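Local atomic coordinates of calreticulin, putative,Calreticulin, putative (Trypanosoma cruzi, PDB entry 5HCF), a protein that probably acts as a lectin-like chaperone, its globular domain of legume-lectin fold binding carbohydrate and peptide. Residues F73-E78 against F109-C114. Residues are numbered along the deposited sequence; the frame is centred on the assembly and turned at random. Where two conformers were deposited one is given.
Sequences FSVKHE and FGPDRC
Phe-73 to His-77 and Phe-109 to Pro-111 run in nearly the same direction, 23° apart, with the CA atoms of Val-75 and Pro-111 separated by 8.2 Å, a spacing bridged by side chains from both segments and, on the 109-114 side, by backbone atoms as well. Two sheets of a beta-sandwich meet face to face in this way, and no hydrogen bond joins the segments. Phe-73 carries much of the contact. Its chi1 of 78° sets CG between the backbone N and the carbonyl carbon. The ring beyond turns an edge to the face of Phe-109 in an offset edge-to-face pair, planes at 82° and centroids 5.8 Å apart. CE1 of Phe-73 lies 3.8 Å from CD2 of Phe-109 and closer still, 3.3 Å, to the backbone O of Phe-109. Gly-110 brings its CA up to the edge of the Phe-73 ring, near the ring plane and 3.7 Å from CZ of Phe-73. Next along the chain, Pro-111 sets its CG against CG2 of Val-75 (4.0 Å), and the same ring carbon meets the His-77 imidazole at its edge. ND1 of His-77 is hydrogen-bonded to OG of Ser-222. Phe-224 and Ile-227 of strand 223-230 pack against Phe-73, and Tyr-148 of strand 145-152 touches both Phe-109 and Pro-111. Past the corner at Gly-110, strand 107-114 carries on to Cys-114, whose disulfide to Cys-83 ties it to the neighbouring strand 83-91.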
ATOM      1  N   PHE A  73      -0.273  -4.640  -3.951  1.00 40.95           N
ATOM      2  CA  PHE A  73      -0.983  -3.842  -4.941  1.00 39.32           C
ATOM      3  C   PHE A  73       0.033  -3.174  -5.850  1.00 38.74           C
ATOM      4  O   PHE A  73       1.217  -3.106  -5.519  1.00 38.78           O
ATOM      5  CB  PHE A  73      -1.880  -2.798  -4.274  1.00 39.18           C
ATOM      6  CG  PHE A  73      -1.137  -1.588  -3.769  1.00 39.01           C
ATOM      7  CD1 PHE A  73      -0.453  -1.629  -2.562  1.00 38.94           C
ATOM      8  CD2 PHE A  73      -1.131  -0.404  -4.496  1.00 37.28           C
ATOM      9  CE1 PHE A  73       0.229  -0.519  -2.094  1.00 37.08           C
ATOM     10  CE2 PHE A  73      -0.454   0.710  -4.030  1.00 35.99           C
ATOM     11  CZ  PHE A  73       0.226   0.653  -2.830  1.00 36.21           C
ATOM     12  N   SER A  74      -0.426  -2.692  -6.999  1.00 37.95           N
ATOM     13  CA  SER A  74       0.457  -1.999  -7.930  1.00 36.08           C
ATOM     14  C   SER A  74      -0.038  -0.583  -8.206  1.00 34.70           C
ATOM     15  O   SER A  74      -1.241  -0.324  -8.196  1.00 33.19           O
ATOM     16  CB  SER A  74       0.578  -2.779  -9.240  1.00 36.49           C
ATOM     17  OG  SER A  74      -0.685  -2.916  -9.868  1.00 37.30           O
ATOM     18  N   VAL A  75       0.902   0.331  -8.435  1.00 36.22           N
ATOM     19  CA  VAL A  75       0.579   1.674  -8.914  1.00 37.17           C
ATOM     20  C   VAL A  75       1.417   1.989 -10.141  1.00 37.52           C
ATOM     21  O   VAL A  75       2.606   1.674 -10.185  1.00 38.60           O
ATOM     22  CB  VAL A  75       0.848   2.756  -7.861  1.00 36.62           C
ATOM     23  CG1 VAL A  75      -0.061   3.954  -8.096  1.00 34.74           C
ATOM     24  CG2 VAL A  75       0.655   2.200  -6.481  1.00 37.22           C
ATOM     25  N   LYS A  76       0.802   2.624 -11.129  1.00 37.18           N
ATOM     26  CA  LYS A  76       1.534   3.054 -12.310  1.00 37.13           C
ATOM     27  C   LYS A  76       1.453   4.567 -12.430  1.00 36.65           C
ATOM     28  O   LYS A  76       0.374   5.120 -12.626  1.00 37.15           O
ATOM     29  CB  LYS A  76       0.984   2.383 -13.570  1.00 37.71           C
ATOM     30  CG  LYS A  76       1.732   2.761 -14.840  1.00 41.19           C
ATOM     31  CD  LYS A  76       0.949   2.412 -16.101  1.00 42.98           C
ATOM     32  CE  LYS A  76       1.848   2.464 -17.326  1.00 44.41           C
ATOM     33  NZ  LYS A  76       1.073   2.685 -18.572  1.00 46.71           N
ATOM     34  N   HIS A  77       2.594   5.231 -12.279  1.00 37.41           N
ATOM     35  CA  HIS A  77       2.670   6.680 -12.433  1.00 38.17           C
ATOM     36  C   HIS A  77       3.190   7.045 -13.821  1.00 39.89           C
ATOM     37  O   HIS A  77       4.338   7.469 -13.963  1.00 41.36           O
ATOM     38  CB  HIS A  77       3.582   7.292 -11.369  1.00 35.90           C
ATOM     39  CG  HIS A  77       3.128   7.045  -9.962  1.00 33.08           C
ATOM     40  ND1 HIS A  77       1.871   7.374  -9.517  1.00 32.55           N
ATOM     41  CD2 HIS A  77       3.782   6.505  -8.905  1.00 31.66           C
ATOM     42  CE1 HIS A  77       1.763   7.047  -8.236  1.00 32.41           C
ATOM     43  NE2 HIS A  77       2.905   6.519  -7.845  1.00 32.09           N
ATOM     44  N   GLU A  78       2.345   6.888 -14.836  1.00 41.59           N
ATOM     45  CA  GLU A  78       2.748   7.117 -16.224  1.00 46.05           C
ATOM     46  C   GLU A  78       2.771   8.597 -16.602  1.00 47.72           C
ATOM     47  O   GLU A  78       3.259   8.967 -17.671  1.00 51.66           O
ATOM     48  CB  GLU A  78       1.813   6.359 -17.175  1.00 46.85           C
ATOM     49  CG  GLU A  78       0.332   6.626 -16.939  1.00 45.44           C
ATOM     50  CD  GLU A  78      -0.539   6.237 -18.126  1.00 46.29           C
ATOM     51  OE1 GLU A  78      -0.258   5.199 -18.761  1.00 46.28           O
ATOM     52  OE2 GLU A  78      -1.511   6.968 -18.419  1.00 46.69           O
ATOM     53  N   PHE A 109       0.315   1.956   3.383  1.00 32.95           N
ATOM     54  CA  PHE A 109       1.355   1.249   2.642  1.00 31.39           C
ATOM     55  C   PHE A 109       1.393   1.631   1.162  1.00 32.25           C
ATOM     56  O   PHE A 109       0.382   1.536   0.466  1.00 32.71           O
ATOM     57  CB  PHE A 109       1.129  -0.261   2.809  1.00 29.50           C
ATOM     58  CG  PHE A 109       2.060  -1.119   2.004  1.00 28.73           C
ATOM     59  CD1 PHE A 109       3.430  -0.966   2.101  1.00 27.05           C
ATOM     60  CD2 PHE A 109       1.553  -2.094   1.153  1.00 27.10           C
ATOM     61  CE1 PHE A 109       4.278  -1.759   1.356  1.00 26.61           C
ATOM     62  CE2 PHE A 109       2.393  -2.891   0.409  1.00 25.05           C
ATOM     63  CZ  PHE A 109       3.759  -2.725   0.511  1.00 26.53           C
ATOM     64  N   GLY A 110       2.557   2.074   0.691  1.00 31.58           N
ATOM     65  CA  GLY A 110       2.742   2.360  -0.722  1.00 32.20           C
ATOM     66  C   GLY A 110       3.678   3.522  -0.998  1.00 33.79           C
ATOM     67  O   GLY A 110       4.146   4.181  -0.068  1.00 35.97           O
ATOM     68  N   PRO A 111       3.954   3.785  -2.286  1.00 32.23           N
ATOM     69  CA  PRO A 111       4.880   4.845  -2.704  1.00 31.31           C
ATOM     70  C   PRO A 111       4.323   6.247  -2.485  1.00 31.35           C
ATOM     71  O   PRO A 111       3.117   6.459  -2.603  1.00 34.38           O
ATOM     72  CB  PRO A 111       5.075   4.564  -4.198  1.00 29.35           C
ATOM     73  CG  PRO A 111       3.801   3.909  -4.610  1.00 27.33           C
ATOM     74  CD  PRO A 111       3.422   3.040  -3.442  1.00 30.07           C
ATOM     75  N   ASP A 112       5.205   7.192  -2.174  1.00 29.52           N
ATOM     76  CA  ASP A 112       4.811   8.585  -1.989  1.00 29.69           C
ATOM     77  C   ASP A 112       5.971   9.477  -2.403  1.00 29.44           C
ATOM     78  O   ASP A 112       7.115   9.234  -2.035  1.00 29.06           O
ATOM     79  CB  ASP A 112       4.403   8.859  -0.537  1.00 27.32           C
ATOM     80  CG  ASP A 112       3.792  10.240  -0.349  1.00 28.51           C
ATOM     81  OD1 ASP A 112       3.422  10.883  -1.358  1.00 31.05           O
ATOM     82  OD2 ASP A 112       3.675  10.684   0.811  1.00 28.77           O
ATOM     83  N   ARG A 113       5.677  10.497  -3.200  0.73 31.39           N
ATOM     84  CA  ARG A 113       6.721  11.387  -3.690  0.73 33.69           C
ATOM     85  C   ARG A 113       6.236  12.826  -3.853  0.73 35.16           C
ATOM     86  O   ARG A 113       5.090  13.078  -4.249  0.73 35.39           O
ATOM     87  CB  ARG A 113       7.257  10.862  -5.026  0.73 34.59           C
ATOM     88  CG  ARG A 113       8.234  11.788  -5.737  0.73 36.66           C
ATOM     89  CD  ARG A 113       7.730  12.155  -7.125  0.73 36.88           C
ATOM     90  NE  ARG A 113       7.806  11.034  -8.063  0.73 36.91           N
ATOM     91  CZ  ARG A 113       8.676  10.949  -9.068  0.73 37.89           C
ATOM     92  NH1 ARG A 113       9.556  11.923  -9.278  0.73 38.02           N
ATOM     93  NH2 ARG A 113       8.662   9.891  -9.871  0.73 37.03           N
ATOM     94  N   CYS A 114       7.124  13.766  -3.545  1.00 35.35           N
ATOM     95  CA  CYS A 114       6.853  15.184  -3.716  1.00 33.85           C
ATOM     96  C   CYS A 114       8.186  15.924  -3.788  1.00 33.57           C
ATOM     97  O   CYS A 114       8.878  16.073  -2.781  1.00 33.70           O
ATOM     98  CB  CYS A 114       5.988  15.716  -2.573  1.00 34.65           C
ATOM     99  SG  CYS A 114       5.181  17.291  -2.915  1.00 38.25           S
TER